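Local coordinates for protein MmoQ Response regulator (Methylococcus capsulatus, PDB 3LJX) that is the HDOD-domain part of a multidomain response regulator that probably makes cyclic di-GMP from GTP through a separate GGDEF domain, at residues 41-44 and 49-52; 114-119 and 141-146; 123-126 and 131-134; 184-189 and 197-202. One frame throughout, in Å; residues are numbered along the deposited sequence. Where two conformers were deposited one is given.

Interaction 1 of 4, residues 41-44 and 49-52; sequences QLIQ and LTGR
Ile43 places CG2 opposite its own backbone N, with CG1 swung back beside that N (chi1 -76°), while Leu49 also turns CG away from its backbone N (chi1 -173°). These two settings bring the branched ends together at a slant. The CD2 methyl of Leu49 meets both arms of the isoleucine, lying 4.0 Å from Ile43 CG2 and also 4.0 Å from Ile43 CG1, and Leu49 CG stands equally close to Ile43 CG2. The contact forms the inner side of the short turn that takes the chain from helix 36-43 into helix 47-58 of the HDOD domain's helical bundle. Val83 and Ala87 of helix 80-88 pack on Ile43, and Phe86 of that helix and Ile25 of helix 19-29 pack on Leu49. Next to this apolar pair Thr50 directs its hydroxyl toward the chain as it leaves the first helix. Its OG1 comes within 3.1 Å of Ile43 O, yet the hydrogen bond of this hydroxyl goes to Asp46 O, in the short link just ahead of helix 47-58. The same OG1 rests 3.4 Å from Gln44 CA, where the chain first departs from helical geometry. The side chain of Gln44 has its CB 4.2 Å from Thr50 OG1 and then runs away extended, packing on Phe136 of helix 132-141.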
loop_
_atom_site.group_PDB
_atom_site.type_symbol
_atom_site.label_atom_id
_atom_site.label_comp_id
_atom_site.label_asym_id
_atom_site.label_seq_id
_atom_site.Cartn_x
_atom_site.Cartn_y
_atom_site.Cartn_z
ATOM N N GLN A 41 0.415 9.042 12.311
ATOM C CA GLN A 41 -0.131 7.750 12.711
ATOM C C GLN A 41 -1.507 7.547 12.091
ATOM O O GLN A 41 -1.846 6.461 11.611
ATOM C CB GLN A 41 -0.232 7.659 14.238
ATOM C CG GLN A 41 1.077 7.323 14.934
ATOM C CD GLN A 41 1.228 5.829 15.208
ATOM O OE1 GLN A 41 1.901 5.105 14.462
ATOM N NE2 GLN A 41 0.595 5.360 16.284
ATOM N N LEU A 42 -2.295 8.611 12.095
ATOM C CA LEU A 42 -3.647 8.532 11.591
ATOM C C LEU A 42 -3.663 8.515 10.059
ATOM O O LEU A 42 -4.385 7.726 9.442
ATOM C CB LEU A 42 -4.464 9.692 12.145
ATOM C CG LEU A 42 -5.944 9.648 11.809
ATOM C CD1 LEU A 42 -6.475 8.238 11.989
ATOM C CD2 LEU A 42 -6.708 10.637 12.683
ATOM N N ILE A 43 -2.855 9.374 9.444
ATOM C CA ILE A 43 -2.855 9.504 7.986
ATOM C C ILE A 43 -2.355 8.213 7.346
ATOM O O ILE A 43 -2.822 7.810 6.277
ATOM C CB ILE A 43 -1.963 10.671 7.524
ATOM C CG1 ILE A 43 -2.668 12.010 7.761
ATOM C CG2 ILE A 43 -1.602 10.535 6.050
ATOM C CD1 ILE A 43 -1.798 13.222 7.485
ATOM N N GLN A 44 -1.405 7.554 8.004
ATOM C CA GLN A 44 -0.806 6.388 7.383
ATOM C C GLN A 44 -1.706 5.155 7.492
ATOM O O GLN A 44 -1.296 4.063 7.121
ATOM C CB GLN A 44 0.591 6.110 7.928
ATOM C CG GLN A 44 0.588 5.557 9.331
ATOM C CD GLN A 44 1.978 5.179 9.782
ATOM O OE1 GLN A 44 2.965 5.544 9.136
ATOM N NE2 GLN A 44 2.069 4.437 10.889
ATOM N N LEU A 49 -4.292 8.956 0.798
ATOM C CA LEU A 49 -3.661 10.185 1.288
ATOM C C LEU A 49 -2.166 9.988 1.511
ATOM O O LEU A 49 -1.368 10.902 1.287
ATOM C CB LEU A 49 -4.338 10.693 2.567
ATOM C CG LEU A 49 -3.850 12.058 3.071
ATOM C CD1 LEU A 49 -3.895 13.151 1.974
ATOM C CD2 LEU A 49 -4.656 12.470 4.270
ATOM N N THR A 50 -1.788 8.783 1.934
ATOM C CA THR A 50 -0.376 8.450 2.124
ATOM C C THR A 50 0.432 8.524 0.827
ATOM O O THR A 50 1.530 9.093 0.791
ATOM C CB THR A 50 -0.223 7.072 2.740
ATOM O OG1 THR A 50 -0.745 7.107 4.077
ATOM C CG2 THR A 50 1.230 6.696 2.767
ATOM N N GLY A 51 -0.118 7.948 -0.238
ATOM C CA GLY A 51 0.471 8.077 -1.561
ATOM C C GLY A 51 0.659 9.522 -2.018
ATOM O O GLY A 51 1.757 9.889 -2.450
ATOM N N ARG A 52 -0.397 10.339 -1.933
ATOM C CA ARG A 52 -0.344 11.744 -2.358
ATOM C C ARG A 52 0.774 12.472 -1.641
ATOM O O ARG A 52 1.530 13.220 -2.245
ATOM C CB ARG A 52 -1.655 12.478 -2.041
ATOM C CG ARG A 52 -2.772 12.332 -3.060
ATOM C CD ARG A 52 -3.935 13.307 -2.749
ATOM N NE ARG A 52 -3.656 14.676 -3.195
ATOM C CZ ARG A 52 -4.534 15.677 -3.147
ATOM N NH1 ARG A 52 -5.756 15.474 -2.666
ATOM N NH2 ARG A 52 -4.192 16.883 -3.581
#

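Interaction 2 of 4, residues 114-119 and 141-146; sequences LARAVA and LADVGR
Arg116 projects from the middle of helix 106-125 toward Ala142 and Asp143, which lie in the bend where the chain passes from helix 132-141 into helix 144-152. The arginine chain runs out extended as far as CG and CD and then bends at chi3 (53°), which lays the guanidinium against the bend. Ala142 CB sits over one face of the group, 3.6 Å from Arg116 NE and 3.7 Å from Arg116 NH2. At the edge, Arg116 NH2 donates a somewhat bent hydrogen bond of 3.1 Å to Asp143 OD1, the direct link of a salt bridge. The two flat groups stand almost perpendicular, 88° apart, so this is no two-pronged pairing of guanidinium with carboxylate. Instead the donor reaches OD1 from above the carboxylate, 65° out of its plane. A water completes a second, indirect route, accepting from Arg116 NH1 at 3.2 Å and donating to Asp143 OD2 at 2.8 Å. The cluster lies close to the centre of the chain, within the HDOD domain, where it ties a long helix to the junction between two others. Ala142-Asp143 probably takes the place of the His-Asp pair of HD-family phosphodiesterases. Arg116 NE is also hydrogen-bonded to Gly139 O, just before the bend, and Arg116 NH1 to Gln227 OE1 of helix 214-233. Asp143 is shared in turn, since its OD2 forms a longer salt bridge of 3.6 Å with Arg146 NE, making a three-residue network. Tyr109 and Ser113, earlier on helix 106-125, also pack against Asp143.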
loop_
_atom_site.group_PDB
_atom_site.type_symbol
_atom_site.label_atom_id
_atom_site.label_comp_id
_atom_site.label_asym_id
_atom_site.label_seq_id
_atom_site.Cartn_x
_atom_site.Cartn_y
_atom_site.Cartn_z
ATOM N N LEU A 114 -4.196 -2.110 5.769
ATOM C CA LEU A 114 -3.692 -1.721 7.072
ATOM C C LEU A 114 -3.128 -2.928 7.834
ATOM O O LEU A 114 -2.031 -2.859 8.404
ATOM C CB LEU A 114 -4.806 -1.068 7.889
ATOM C CG LEU A 114 -4.395 -0.631 9.297
ATOM C CD1 LEU A 114 -3.205 0.344 9.240
ATOM C CD2 LEU A 114 -5.590 -0.001 10.007
ATOM N N ALA A 115 -3.880 -4.030 7.845
ATOM C CA ALA A 115 -3.464 -5.217 8.583
ATOM C C ALA A 115 -2.111 -5.678 8.055
ATOM O O ALA A 115 -1.217 -6.030 8.833
ATOM C CB ALA A 115 -4.517 -6.347 8.460
ATOM N N ARG A 116 -1.962 -5.663 6.729
ATOM C CA ARG A 116 -0.692 -6.029 6.116
ATOM C C ARG A 116 0.421 -5.049 6.488
ATOM O O ARG A 116 1.526 -5.459 6.827
ATOM C CB ARG A 116 -0.827 -6.134 4.594
ATOM C CG ARG A 116 0.405 -6.715 3.917
ATOM C CD ARG A 116 0.191 -6.826 2.411
ATOM N NE ARG A 116 -0.240 -5.547 1.881
ATOM C CZ ARG A 116 -1.327 -5.363 1.144
ATOM N NH1 ARG A 116 -2.089 -6.391 0.813
ATOM N NH2 ARG A 116 -1.648 -4.142 0.739
ATOM N N ALA A 117 0.137 -3.751 6.423
ATOM C CA ALA A 117 1.115 -2.751 6.841
ATOM C C ALA A 117 1.570 -3.050 8.272
ATOM O O ALA A 117 2.766 -3.045 8.568
ATOM C CB ALA A 117 0.517 -1.354 6.761
ATOM N N VAL A 118 0.612 -3.320 9.156
ATOM C CA VAL A 118 0.920 -3.540 10.572
ATOM C C VAL A 118 1.759 -4.801 10.757
ATOM O O VAL A 118 2.758 -4.802 11.497
ATOM C CB VAL A 118 -0.356 -3.668 11.418
ATOM C CG1 VAL A 118 -0.020 -4.259 12.791
ATOM C CG2 VAL A 118 -1.054 -2.314 11.543
ATOM N N ALA A 119 1.365 -5.869 10.065
ATOM C CA ALA A 119 2.126 -7.118 10.108
ATOM C C ALA A 119 3.558 -6.944 9.599
ATOM O O ALA A 119 4.505 -7.461 10.199
ATOM C CB ALA A 119 1.405 -8.239 9.327
ATOM N N LEU A 141 0.719 -0.049 0.872
ATOM C CA LEU A 141 0.540 0.327 -0.534
ATOM C C LEU A 141 0.720 -0.841 -1.504
ATOM O O LEU A 141 0.547 -0.672 -2.706
ATOM C CB LEU A 141 1.541 1.426 -0.895
ATOM C CG LEU A 141 1.194 2.917 -0.769
ATOM C CD1 LEU A 141 -0.139 3.199 -0.052
ATOM C CD2 LEU A 141 2.353 3.712 -0.161
ATOM N N ALA A 142 1.060 -2.017 -0.975
ATOM C CA ALA A 142 1.459 -3.182 -1.782
ATOM C C ALA A 142 0.529 -3.578 -2.945
ATOM O O ALA A 142 0.957 -4.269 -3.885
ATOM C CB ALA A 142 1.701 -4.392 -0.864
ATOM N N ASP A 143 -0.741 -3.179 -2.884
ATOM C CA ASP A 143 -1.649 -3.449 -4.004
ATOM C C ASP A 143 -2.575 -2.272 -4.300
ATOM O O ASP A 143 -3.737 -2.442 -4.695
ATOM C CB ASP A 143 -2.426 -4.761 -3.818
ATOM C CG ASP A 143 -3.272 -4.775 -2.563
ATOM O OD1 ASP A 143 -3.341 -3.746 -1.853
ATOM O OD2 ASP A 143 -3.867 -5.833 -2.278
ATOM N N VAL A 144 -2.031 -1.073 -4.130
ATOM C CA VAL A 144 -2.771 0.139 -4.406
ATOM C C VAL A 144 -3.227 0.199 -5.874
ATOM O O VAL A 144 -4.163 0.917 -6.210
ATOM C CB VAL A 144 -1.946 1.395 -4.025
ATOM C CG1 VAL A 144 -0.809 1.628 -5.029
ATOM C CG2 VAL A 144 -2.848 2.603 -3.950
ATOM N N GLY A 145 -2.577 -0.572 -6.742
ATOM C CA GLY A 145 -3.052 -0.726 -8.104
ATOM C C GLY A 145 -4.492 -1.227 -8.214
ATOM O O GLY A 145 -5.182 -0.924 -9.188
ATOM N N ARG A 146 -4.957 -1.990 -7.229
ATOM C CA ARG A 146 -6.344 -2.469 -7.240
ATOM C C ARG A 146 -7.305 -1.304 -7.055
ATOM O O ARG A 146 -8.261 -1.150 -7.822
ATOM C CB ARG A 146 -6.599 -3.489 -6.135
ATOM C CG ARG A 146 -5.830 -4.795 -6.255
ATOM C CD ARG A 146 -6.346 -5.761 -5.202
ATOM N NE ARG A 146 -5.579 -6.999 -5.165
ATOM C CZ ARG A 146 -5.890 -8.110 -5.833
ATOM N NH1 ARG A 146 -6.973 -8.166 -6.614
ATOM N NH2 ARG A 146 -5.113 -9.179 -5.712
HETATM O O HOH W 1 -4.891 -4.954 0.183
#

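Interaction 3 of 4, residues 123-126 and 131-134; sequences ITAQ and APKE
Thr124 and Pro132 lie side by side at a tight helix-loop-helix corner of the HDOD domain, where helix 106-125 ends and, after a short loop, helix 132-141 begins. Their side chains slide past each other in opposite directions; the two CA atoms, Thr124 CA and Pro132 CA, are 5.4 Å apart. The threonine touches with its hydroxyl. Thr124 OG1 stands between the backbone N and the carbonyl carbon (chi1 60°) and comes up to one side of the proline ring, 3.4 Å from Pro132 CA, 3.5 Å from Pro132 CB and 3.8 Å from Pro132 CG. The CG2 methyl, by contrast, points away from the ring. Although it is pressed against carbons on this side, the hydroxyl has polar partners behind it: in the preceding turn of its own helix, OG1 can share its single proton between Leu120 O, the stronger partner, and Gln121 O. Val130 of the loop and Gln222 of helix 214-233 also pack on the threonine. Proline is well suited to its place here, because the first turn of a helix does not need its backbone N-H groups for internal bonds, and Ala131 holds the N-cap position just before it. The bond from Glu134 N back to Ala131 O, which opens the helix, is weak. Ala125 closes the contact on its outer, exposed side. There the proline ring reaches across to Ala125 and lies nearer its backbone than its methyl, with Pro132 CG 3.7 Å from Ala125 CA and 4.2 Å from Ala125 CB.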
loop_
_atom_site.group_PDB
_atom_site.type_symbol
_atom_site.label_atom_id
_atom_site.label_comp_id
_atom_site.label_asym_id
_atom_site.label_seq_id
_atom_site.Cartn_x
_atom_site.Cartn_y
_atom_site.Cartn_z
ATOM N N ILE A 123 7.037 -7.700 11.707
ATOM C CA ILE A 123 8.053 -8.585 11.168
ATOM C C ILE A 123 9.396 -7.858 11.012
ATOM O O ILE A 123 10.402 -8.285 11.577
ATOM C CB ILE A 123 7.602 -9.184 9.832
ATOM C CG1 ILE A 123 6.411 -10.116 10.071
ATOM C CG2 ILE A 123 8.760 -9.903 9.160
ATOM C CD1 ILE A 123 5.640 -10.501 8.814
ATOM N N THR A 124 9.418 -6.747 10.281
ATOM C CA THR A 124 10.697 -6.078 10.040
ATOM C C THR A 124 11.294 -5.484 11.318
ATOM O O THR A 124 12.513 -5.321 11.418
ATOM C CB THR A 124 10.572 -4.998 8.970
ATOM O OG1 THR A 124 9.616 -4.019 9.401
ATOM C CG2 THR A 124 10.112 -5.627 7.636
ATOM N N ALA A 125 10.433 -5.189 12.294
ATOM C CA ALA A 125 10.858 -4.617 13.579
ATOM C C ALA A 125 11.738 -5.573 14.359
ATOM O O ALA A 125 12.536 -5.167 15.198
ATOM C CB ALA A 125 9.646 -4.216 14.425
ATOM N N GLN A 126 11.594 -6.853 14.082
ATOM C CA GLN A 126 12.407 -7.826 14.772
ATOM C C GLN A 126 13.512 -8.334 13.861
ATOM O O GLN A 126 14.144 -9.327 14.161
ATOM C CB GLN A 126 11.541 -8.975 15.329
ATOM C CG GLN A 126 10.793 -9.779 14.274
ATOM C CD GLN A 126 9.672 -10.657 14.856
ATOM O OE1 GLN A 126 8.485 -10.307 14.777
ATOM N NE2 GLN A 126 10.047 -11.806 15.433
ATOM N N ALA A 131 13.974 -0.272 7.315
ATOM C CA ALA A 131 13.383 0.512 8.401
ATOM C C ALA A 131 11.905 0.155 8.491
ATOM O O ALA A 131 11.182 0.239 7.494
ATOM C CB ALA A 131 13.549 1.993 8.133
ATOM N N PRO A 132 11.449 -0.263 9.677
ATOM C CA PRO A 132 10.044 -0.712 9.821
ATOM C C PRO A 132 8.997 0.344 9.462
ATOM O O PRO A 132 7.959 0.005 8.884
ATOM C CB PRO A 132 9.945 -1.123 11.295
ATOM C CG PRO A 132 11.400 -1.540 11.651
ATOM C CD PRO A 132 12.289 -0.608 10.844
ATOM N N LYS A 133 9.252 1.606 9.771
ATOM C CA LYS A 133 8.294 2.645 9.385
ATOM C C LYS A 133 8.150 2.747 7.860
ATOM O O LYS A 133 7.063 3.043 7.352
ATOM C CB LYS A 133 8.664 4.005 9.983
ATOM C CG LYS A 133 9.957 4.608 9.463
ATOM C CD LYS A 133 10.192 6.019 10.059
ATOM C CE LYS A 133 11.691 6.339 10.110
ATOM N NZ LYS A 133 11.987 7.737 10.566
ATOM N N GLU A 134 9.245 2.491 7.135
ATOM C CA GLU A 134 9.208 2.505 5.673
ATOM C C GLU A 134 8.548 1.219 5.164
ATOM O O GLU A 134 7.823 1.233 4.155
ATOM C CB GLU A 134 10.620 2.675 5.098
ATOM C CG GLU A 134 11.281 4.004 5.522
ATOM C CD GLU A 134 12.692 4.190 4.944
ATOM O OE1 GLU A 134 13.349 3.182 4.609
ATOM O OE2 GLU A 134 13.142 5.354 4.819
#

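Interaction 4 of 4, residues 184-189 and 197-202; sequences LTRMLL and VFIDAL
The antiparallel hairpin of helices 181-191 and 196-204 in the HDOD domain brings Arg186 beside Ile199, their side chains crossing at a slant; segments 184-189 and 197-202 run at 162° to each other, with their axes 10.1 Å apart. Arg186 contributes the aliphatic part of its chain. Ile199 CG2 lies alongside this extended part, 3.6 Å from Arg186 CB, 3.7 Å from Arg186 CG and a tight 3.4 Å from Arg186 CD. The bend at chi3 (-74°) then turns the guanidinium so that the same methyl lies at its edge, close to its plane. The other arm of the isoleucine heads along the hairpin toward the connecting turn, where Ile199 CD1 approaches Leu189 CB at 4.3 Å and Phe194 adds cover from the turn itself. One turn further along helix 196-204, Leu202 inserts its CD2 methyl between two residues of the opposite helix. Both partners meet it nearly at right angles. Leu189 is backed by Leu138 and Leu141 of helix 132-141, which joins this side of the hairpin to that helix. Thr185 divides its two branches between different tasks: its OG1 is hydrogen-bonded to Gly145 N and to His181 O, while its methyl, opposite the backbone N, faces the leucine. Leu202 CD2 thus sits 3.8 Å from Leu189 CD1 and 4.0 Å from Thr185 CG2.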
loop_
_atom_site.group_PDB
_atom_site.type_symbol
_atom_site.label_atom_id
_atom_site.label_comp_id
_atom_site.label_asym_id
_atom_site.label_seq_id
_atom_site.Cartn_x
_atom_site.Cartn_y
_atom_site.Cartn_z
ATOM N N LEU A 184 0.398 -2.045 -12.187
ATOM C CA LEU A 184 -0.031 -0.694 -11.884
ATOM C C LEU A 184 0.531 -0.266 -10.509
ATOM O O LEU A 184 1.041 0.841 -10.352
ATOM C CB LEU A 184 -1.558 -0.622 -11.912
ATOM C CG LEU A 184 -2.165 0.681 -12.411
ATOM C CD1 LEU A 184 -3.608 0.843 -11.912
ATOM C CD2 LEU A 184 -1.301 1.850 -12.006
ATOM N N THR A 185 0.455 -1.155 -9.523
ATOM C CA THR A 185 1.026 -0.867 -8.210
ATOM C C THR A 185 2.493 -0.430 -8.310
ATOM O O THR A 185 2.896 0.627 -7.785
ATOM C CB THR A 185 0.903 -2.085 -7.283
ATOM O OG1 THR A 185 -0.483 -2.312 -6.978
ATOM C CG2 THR A 185 1.677 -1.848 -5.990
ATOM N N ARG A 186 3.287 -1.234 -9.003
ATOM C CA ARG A 186 4.720 -0.948 -9.147
ATOM C C ARG A 186 4.956 0.380 -9.835
ATOM O O ARG A 186 5.866 1.125 -9.461
ATOM C CB ARG A 186 5.438 -2.047 -9.929
ATOM C CG ARG A 186 5.216 -3.457 -9.366
ATOM C CD ARG A 186 6.214 -4.472 -9.980
ATOM N NE ARG A 186 5.893 -4.830 -11.363
ATOM C CZ ARG A 186 5.041 -5.797 -11.705
ATOM N NH1 ARG A 186 4.419 -6.502 -10.763
ATOM N NH2 ARG A 186 4.811 -6.066 -12.987
HETATM N N MSE A 187 4.143 0.683 -10.842
HETATM C CA MSE A 187 4.311 1.939 -11.563
HETATM C C MSE A 187 3.944 3.102 -10.664
HETATM O O MSE A 187 4.623 4.116 -10.667
HETATM C CB MSE A 187 3.465 1.982 -12.830
HETATM C CG MSE A 187 3.861 0.938 -13.874
HETATM SE SE MSE A 187 2.582 0.941 -15.359
HETATM C CE MSE A 187 2.770 2.805 -15.917
ATOM N N LEU A 188 2.871 2.943 -9.892
ATOM C CA LEU A 188 2.455 3.973 -8.941
ATOM C C LEU A 188 3.578 4.196 -7.913
ATOM O O LEU A 188 4.017 5.338 -7.684
ATOM C CB LEU A 188 1.151 3.550 -8.249
ATOM C CG LEU A 188 -0.160 4.223 -8.689
ATOM C CD1 LEU A 188 -0.135 4.646 -10.149
ATOM C CD2 LEU A 188 -1.381 3.362 -8.399
ATOM N N LEU A 189 4.053 3.103 -7.317
ATOM C CA LEU A 189 5.068 3.194 -6.270
ATOM C C LEU A 189 6.335 3.826 -6.833
ATOM O O LEU A 189 7.019 4.607 -6.162
ATOM C CB LEU A 189 5.381 1.813 -5.672
ATOM C CG LEU A 189 4.272 1.120 -4.875
ATOM C CD1 LEU A 189 4.732 -0.255 -4.379
ATOM C CD2 LEU A 189 3.807 1.978 -3.701
ATOM N N VAL A 197 14.696 -1.373 -5.876
ATOM C CA VAL A 197 14.851 -2.563 -5.008
ATOM C C VAL A 197 13.572 -2.899 -4.276
ATOM O O VAL A 197 13.251 -4.071 -4.108
ATOM C CB VAL A 197 15.956 -2.483 -3.911
ATOM C CG1 VAL A 197 17.285 -2.958 -4.445
ATOM C CG2 VAL A 197 16.006 -1.098 -3.237
ATOM N N PHE A 198 12.855 -1.877 -3.818
ATOM C CA PHE A 198 11.593 -2.118 -3.121
ATOM C C PHE A 198 10.544 -2.729 -4.044
ATOM O O PHE A 198 9.868 -3.684 -3.663
ATOM C CB PHE A 198 11.078 -0.850 -2.437
ATOM C CG PHE A 198 11.828 -0.499 -1.191
ATOM C CD1 PHE A 198 13.169 -0.174 -1.245
ATOM C CD2 PHE A 198 11.194 -0.486 0.038
ATOM C CE1 PHE A 198 13.870 0.147 -0.089
ATOM C CE2 PHE A 198 11.893 -0.160 1.197
ATOM C CZ PHE A 198 13.226 0.152 1.131
ATOM N N ILE A 199 10.423 -2.195 -5.258
ATOM C CA ILE A 199 9.493 -2.758 -6.234
ATOM C C ILE A 199 9.886 -4.206 -6.582
ATOM O O ILE A 199 9.016 -5.089 -6.699
ATOM C CB ILE A 199 9.396 -1.892 -7.519
ATOM C CG1 ILE A 199 8.574 -0.626 -7.262
ATOM C CG2 ILE A 199 8.714 -2.654 -8.621
ATOM C CD1 ILE A 199 9.368 0.510 -6.689
ATOM N N ASP A 200 11.185 -4.465 -6.724
ATOM C CA ASP A 200 11.628 -5.828 -7.014
ATOM C C ASP A 200 11.312 -6.760 -5.850
ATOM O O ASP A 200 10.915 -7.908 -6.053
ATOM C CB ASP A 200 13.128 -5.891 -7.327
ATOM C CG ASP A 200 13.480 -5.263 -8.681
ATOM O OD1 ASP A 200 12.562 -4.932 -9.464
ATOM O OD2 ASP A 200 14.687 -5.101 -8.963
ATOM N N ALA A 201 11.486 -6.277 -4.627
ATOM C CA ALA A 201 11.243 -7.137 -3.476
ATOM C C ALA A 201 9.753 -7.486 -3.456
ATOM O O ALA A 201 9.369 -8.632 -3.209
ATOM C CB ALA A 201 11.671 -6.451 -2.203
ATOM N N LEU A 202 8.923 -6.495 -3.768
ATOM C CA LEU A 202 7.477 -6.678 -3.833
ATOM C C LEU A 202 7.086 -7.692 -4.900
ATOM O O LEU A 202 6.297 -8.612 -4.647
ATOM C CB LEU A 202 6.795 -5.349 -4.138
ATOM C CG LEU A 202 5.286 -5.424 -4.345
ATOM C CD1 LEU A 202 4.610 -5.967 -3.081
ATOM C CD2 LEU A 202 4.713 -4.041 -4.732
#

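In the fold
Interaction 2 lies nearest the middle of the chain, about 4 Å from its centre, and is the polar one, with charges and a water in a buried setting. Interactions 1 and 4 are also buried but mainly apolar, and stand on opposite sides of that centre, about 18 Å apart between centres. Interaction 3 is further out and partly exposed, a small contact of hydroxyl, methylene and methyl groups. It shares helix 106-125 with interaction 2 and is nested within the loop that interaction 2 closes. Interactions 2 and 4 touch directly through segment 141-146 and helix 181-191, whereas the other pairs do not touch or, like 2 and 3, merely adjoin in sequence.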